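Side-chain contacts in substrate binding periplasmic protein (Ralstonia solanacearum, PDB 3LOP), which probably captures leucine or similar aliphatic amino acids in the periplasm for uptake, as related two-lobed substrate-binding proteins do: residues R23-G28 / T79-A84; V253-G258 / R285-F290. All coordinates share one frame; numbering follows the deposited sequence.

Contact 1 of 2, residues R23-G28 / T79-A84. With LEU (leucine), chain B.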
loop_
_atom_site.group_PDB
_atom_site.type_symbol
_atom_site.label_atom_id
_atom_site.label_comp_id
_atom_site.label_asym_id
_atom_site.label_seq_id
_atom_site.Cartn_x
_atom_site.Cartn_y
_atom_site.Cartn_z
ATOM N N ARG A 23 10.760 3.292 -2.497
ATOM C CA ARG A 23 12.002 2.727 -1.982
ATOM C C ARG A 23 11.721 1.684 -0.910
ATOM O O ARG A 23 12.396 0.659 -0.848
ATOM C CB ARG A 23 12.891 3.823 -1.394
ATOM C CG ARG A 23 13.381 4.849 -2.394
ATOM C CD ARG A 23 14.045 5.998 -1.660
ATOM N NE ARG A 23 14.326 7.124 -2.541
ATOM C CZ ARG A 23 14.614 8.348 -2.113
ATOM N NH1 ARG A 23 14.660 8.602 -0.812
ATOM N NH2 ARG A 23 14.846 9.319 -2.983
ATOM N N ALA A 24 10.722 1.940 -0.068
ATOM C CA ALA A 24 10.377 1.010 1.006
ATOM C C ALA A 24 9.804 -0.299 0.467
ATOM O O ALA A 24 10.165 -1.380 0.937
ATOM C CB ALA A 24 9.385 1.656 1.961
ATOM N N LEU A 25 8.909 -0.203 -0.509
ATOM C CA LEU A 25 8.320 -1.401 -1.097
ATOM C C LEU A 25 9.408 -2.229 -1.776
ATOM O O LEU A 25 9.441 -3.452 -1.649
ATOM C CB LEU A 25 7.235 -1.017 -2.104
ATOM C CG LEU A 25 5.964 -0.459 -1.457
ATOM C CD1 LEU A 25 5.167 0.319 -2.477
ATOM C CD2 LEU A 25 5.132 -1.599 -0.880
ATOM N N ASN A 26 10.305 -1.558 -2.495
ATOM C CA ASN A 26 11.390 -2.262 -3.159
ATOM C C ASN A 26 12.335 -2.880 -2.130
ATOM O O ASN A 26 12.774 -4.018 -2.286
ATOM C CB ASN A 26 12.179 -1.313 -4.058
ATOM C CG ASN A 26 13.430 -1.958 -4.616
ATOM O OD1 ASN A 26 13.362 -2.875 -5.440
ATOM N ND2 ASN A 26 14.584 -1.495 -4.159
ATOM N N ALA A 27 12.644 -2.132 -1.077
ATOM C CA ALA A 27 13.540 -2.632 -0.040
ATOM C C ALA A 27 12.978 -3.888 0.621
ATOM O O ALA A 27 13.713 -4.834 0.896
ATOM C CB ALA A 27 13.782 -1.558 1.008
ATOM N N GLY A 28 11.676 -3.891 0.883
ATOM C CA GLY A 28 11.068 -5.049 1.508
ATOM C C GLY A 28 11.066 -6.272 0.611
ATOM O O GLY A 28 11.334 -7.384 1.064
ATOM N N THR A 79 4.135 -5.131 -6.471
ATOM C CA THR A 79 3.813 -3.844 -5.851
ATOM C C THR A 79 3.936 -2.521 -6.610
ATOM O O THR A 79 4.720 -1.650 -6.223
ATOM C CB THR A 79 4.631 -3.689 -4.552
ATOM O OG1 THR A 79 6.021 -3.546 -4.878
ATOM C CG2 THR A 79 4.465 -4.922 -3.671
ATOM N N VAL A 80 3.158 -2.349 -7.670
ATOM C CA VAL A 80 3.192 -1.091 -8.406
ATOM C C VAL A 80 2.478 -0.048 -7.545
ATOM O O VAL A 80 1.456 -0.339 -6.916
ATOM C CB VAL A 80 2.484 -1.221 -9.774
ATOM C CG1 VAL A 80 2.344 0.143 -10.432
ATOM C CG2 VAL A 80 3.285 -2.149 -10.674
ATOM N N VAL A 81 3.023 1.163 -7.511
ATOM C CA VAL A 81 2.459 2.244 -6.707
ATOM C C VAL A 81 1.589 3.204 -7.512
ATOM O O VAL A 81 1.928 3.569 -8.638
ATOM C CB VAL A 81 3.587 3.059 -6.035
ATOM C CG1 VAL A 81 3.009 4.265 -5.303
ATOM C CG2 VAL A 81 4.369 2.173 -5.081
ATOM N N GLY A 82 0.468 3.608 -6.921
ATOM C CA GLY A 82 -0.423 4.548 -7.575
ATOM C C GLY A 82 -1.655 3.944 -8.215
ATOM O O GLY A 82 -1.553 3.130 -9.133
ATOM N N THR A 83 -2.825 4.347 -7.730
ATOM C CA THR A 83 -4.078 3.854 -8.281
ATOM C C THR A 83 -4.138 4.159 -9.773
ATOM O O THR A 83 -4.497 3.295 -10.575
ATOM C CB THR A 83 -5.291 4.510 -7.577
ATOM O OG1 THR A 83 -5.365 4.038 -6.228
ATOM C CG2 THR A 83 -6.587 4.159 -8.285
ATOM N N ALA A 84 -3.781 5.386 -10.147
ATOM C CA ALA A 84 -3.812 5.776 -11.554
ATOM C C ALA A 84 -2.812 4.969 -12.375
ATOM O O ALA A 84 -3.081 4.614 -13.522
ATOM C CB ALA A 84 -3.519 7.274 -11.699
HETATM N N LEU B . -0.308 3.385 -4.174
HETATM C CA LEU B . -0.220 4.766 -3.622
HETATM C C LEU B . 0.599 4.765 -2.346
HETATM O O LEU B . 1.101 5.848 -1.986
HETATM C CB LEU B . -1.618 5.280 -3.330
HETATM C CG LEU B . -2.451 4.988 -4.572
HETATM C CD1 LEU B . -3.800 4.560 -4.201
HETATM C CD2 LEU B . -2.490 6.177 -5.446
HETATM O OXT LEU B . 0.722 3.683 -1.727
#
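Leu-25 of helix 19-38 packs against Thr-79 and Val-81 in a small, buried and largely apolar contact, at the carboxyl end of the central strand 74-78 of the five-stranded parallel sheet. In a Rossmann-like lobe of a periplasmic binding protein, this is the edge at which ligand-binding loops gather, and 79-82 is the loop that leads from the strand into helix 83-91, with Gly-82 as the N-cap of that helix. The side chain of Leu-25 runs from the helix toward the loop, and its methyl CD1 does the main touching, meeting Val-81 CG2 at 3.3 Å. For two carbons this is tighter than usual van der Waals contact. Nearer the helix backbone, Leu-25 CB lies 3.9 Å from Thr-79 OG1; that hydroxyl also makes a weak hydrogen bond with Gln-10 of strand 6-12.

Val-81 faces two ways. With CG1 anti to the backbone N (chi1 175°), this methyl is directed at the bound leucine, 3.6 Å from the ligand N, while CG2 is given to Leu-25. Thr-83, at the start of helix 83-91, belongs to the pocket too, and its hydroxyl is hydrogen-bonded to Thr-107. No hydrogen bond joins 23-28 to 79-84, so this pairing rests on shape and probably on the exclusion of water, and Leu-25 serves as a second-shell residue backing the pocket wall that Val-81 presents to the ligand.

Contact 2 of 2, residues V253-G258 / R285-F290; sequences VMPNPG and RAVEGF. With LEU (leucine), chain B.
OE1 of Glu-288, a residue packed under selenomethionine Met-254, receives two N-H groups from Arg-285, one helical turn earlier. Arg-285 NE binds Glu-288 OE1 at 2.7 Å on the syn side of the carboxylate, though 33° out of its plane, and a weak second bond comes from NH2. This salt bridge helps fix the rotation of the guanidinium, whose other edge grips the ligand: NH1 and NH2 of Arg-285 both donate to the carboxylate oxygen OXT of the bound leucine, at 2.9 and 3.0 Å. The arginine chain, bent at chi2 and chi3 (-38° and -68°), curls back to reach the ligand carboxylate. Such a pairing of arginine with the alpha-carboxylate suits an amino-acid-binding periplasmic protein, and here helix 284-303 supplies it, with loop 253-258 laid along the helix. The selenium of Met-254 sits 3.9 Å from Glu-288 CA. Val-287 divides its methyls between two prolines: CG1 is 4.1 Å from Pro-255 CD, and CG2 equally far from Pro-257 CG. An Asx turn across Pro-257 shapes the loop, Gly-258 N donating to Asn-256 OD1 at 2.8 Å from above the carbonyl plane, while Asn-256 ND2 bonds to the backbone O of Val-354.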
loop_
_atom_site.group_PDB
_atom_site.type_symbol
_atom_site.label_atom_id
_atom_site.label_comp_id
_atom_site.label_asym_id
_atom_site.label_seq_id
_atom_site.Cartn_x
_atom_site.Cartn_y
_atom_site.Cartn_z
ATOM N N VAL A 253 -3.759 -3.049 7.749
ATOM C CA VAL A 253 -4.067 -4.058 6.736
ATOM C C VAL A 253 -2.854 -4.962 6.503
ATOM O O VAL A 253 -2.865 -5.841 5.640
ATOM C CB VAL A 253 -4.501 -3.409 5.399
ATOM C CG1 VAL A 253 -5.770 -2.601 5.613
ATOM C CG2 VAL A 253 -3.393 -2.529 4.845
HETATM N N MSE A 254 -1.815 -4.727 7.295
HETATM C CA MSE A 254 -0.573 -5.491 7.239
HETATM C C MSE A 254 -0.091 -5.742 8.663
HETATM O O MSE A 254 -0.530 -5.070 9.598
HETATM C CB MSE A 254 0.510 -4.693 6.510
HETATM C CG MSE A 254 0.438 -4.702 4.995
HETATM SE SE MSE A 254 0.973 -6.404 4.270
HETATM C CE MSE A 254 -0.454 -6.637 2.993
ATOM N N PRO A 255 0.804 -6.726 8.851
ATOM C CA PRO A 255 1.317 -6.994 10.197
ATOM C C PRO A 255 1.934 -5.685 10.703
ATOM O O PRO A 255 2.620 -4.983 9.956
ATOM C CB PRO A 255 2.361 -8.077 9.950
ATOM C CG PRO A 255 1.753 -8.857 8.820
ATOM C CD PRO A 255 1.244 -7.764 7.901
ATOM N N ASN A 256 1.688 -5.363 11.967
ATOM C CA ASN A 256 2.178 -4.126 12.567
ATOM C C ASN A 256 3.647 -4.176 12.975
ATOM O O ASN A 256 4.027 -4.959 13.839
ATOM C CB ASN A 256 1.304 -3.801 13.784
ATOM C CG ASN A 256 1.703 -2.514 14.481
ATOM O OD1 ASN A 256 2.554 -1.766 14.009
ATOM N ND2 ASN A 256 1.071 -2.251 15.621
ATOM N N PRO A 257 4.496 -3.341 12.348
ATOM C CA PRO A 257 5.926 -3.312 12.675
ATOM C C PRO A 257 6.150 -3.097 14.174
ATOM O O PRO A 257 7.162 -3.529 14.728
ATOM C CB PRO A 257 6.444 -2.138 11.851
ATOM C CG PRO A 257 5.563 -2.154 10.659
ATOM C CD PRO A 257 4.195 -2.404 11.249
ATOM N N GLY A 258 5.198 -2.424 14.817
ATOM C CA GLY A 258 5.293 -2.152 16.241
ATOM C C GLY A 258 5.195 -3.387 17.117
ATOM O O GLY A 258 5.670 -3.384 18.252
ATOM N N ARG A 285 5.331 0.039 4.842
ATOM C CA ARG A 285 5.458 -0.224 3.413
ATOM C C ARG A 285 6.538 -1.260 3.101
ATOM O O ARG A 285 6.419 -1.998 2.127
ATOM C CB ARG A 285 5.713 1.075 2.633
ATOM C CG ARG A 285 4.671 2.186 2.862
ATOM C CD ARG A 285 3.232 1.671 2.986
ATOM N NE ARG A 285 2.671 1.107 1.756
ATOM C CZ ARG A 285 2.168 1.818 0.748
ATOM N NH1 ARG A 285 2.150 3.147 0.793
ATOM N NH2 ARG A 285 1.646 1.192 -0.302
ATOM N N ALA A 286 7.584 -1.335 3.920
ATOM C CA ALA A 286 8.627 -2.328 3.677
ATOM C C ALA A 286 8.047 -3.710 3.970
ATOM O O ALA A 286 8.348 -4.689 3.282
ATOM C CB ALA A 286 9.839 -2.057 4.564
ATOM N N VAL A 287 7.209 -3.791 5.000
ATOM C CA VAL A 287 6.574 -5.057 5.343
ATOM C C VAL A 287 5.633 -5.466 4.212
ATOM O O VAL A 287 5.534 -6.646 3.881
ATOM C CB VAL A 287 5.803 -4.949 6.678
ATOM C CG1 VAL A 287 4.895 -6.164 6.879
ATOM C CG2 VAL A 287 6.801 -4.856 7.826
ATOM N N GLU A 288 4.956 -4.487 3.613
ATOM C CA GLU A 288 4.044 -4.759 2.507
ATOM C C GLU A 288 4.817 -5.391 1.345
ATOM O O GLU A 288 4.348 -6.336 0.717
ATOM C CB GLU A 288 3.368 -3.461 2.044
ATOM C CG GLU A 288 2.233 -3.674 1.052
ATOM C CD GLU A 288 1.545 -2.378 0.650
ATOM O OE1 GLU A 288 1.620 -1.395 1.419
ATOM O OE2 GLU A 288 0.916 -2.347 -0.429
ATOM N N GLY A 289 6.011 -4.871 1.070
ATOM C CA GLY A 289 6.819 -5.416 -0.009
ATOM C C GLY A 289 7.319 -6.815 0.315
ATOM O O GLY A 289 7.365 -7.690 -0.554
ATOM N N PHE A 290 7.712 -7.008 1.570
ATOM C CA PHE A 290 8.205 -8.290 2.075
ATOM C C PHE A 290 7.098 -9.342 1.920
ATOM O O PHE A 290 7.326 -10.441 1.402
ATOM C CB PHE A 290 8.574 -8.111 3.555
ATOM C CG PHE A 290 9.353 -9.253 4.159
ATOM C CD1 PHE A 290 10.736 -9.326 4.017
ATOM C CD2 PHE A 290 8.709 -10.218 4.921
ATOM C CE1 PHE A 290 11.468 -10.347 4.639
ATOM C CE2 PHE A 290 9.429 -11.243 5.544
ATOM C CZ PHE A 290 10.809 -11.305 5.403
HETATM N N LEU B . -0.308 3.385 -4.174
HETATM C CA LEU B . -0.220 4.766 -3.622
HETATM C C LEU B . 0.599 4.765 -2.346
HETATM O O LEU B . 1.101 5.848 -1.986
HETATM C CB LEU B . -1.618 5.280 -3.330
HETATM C CG LEU B . -2.451 4.988 -4.572
HETATM C CD1 LEU B . -3.800 4.560 -4.201
HETATM C CD2 LEU B . -2.490 6.177 -5.446
HETATM O OXT LEU B . 0.722 3.683 -1.727
#

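How the contacts relate
Contact 1 closes before contact 2 opens along the chain, yet their centres lie 12 Å apart and they meet directly. The join is between helices 19-38 and 284-303: Leu-25 CD2 comes to 3.3 Å from Arg-285 O, and Ala-24 CB to 3.8 Å from Arg-285 CB. From this junction, helix 19-38 carries contact 1 to the loop after strand 74-78 of the five-stranded sheet, and helix 284-303 carries contact 2 to the loop after strand 249-252. Both reach the same bound leucine, contact 1 through the segment 79-84 and contact 2 through Arg-285. Sequence-distant elements thus converge on one pocket, a worked case of long-range packing assembling a binding site.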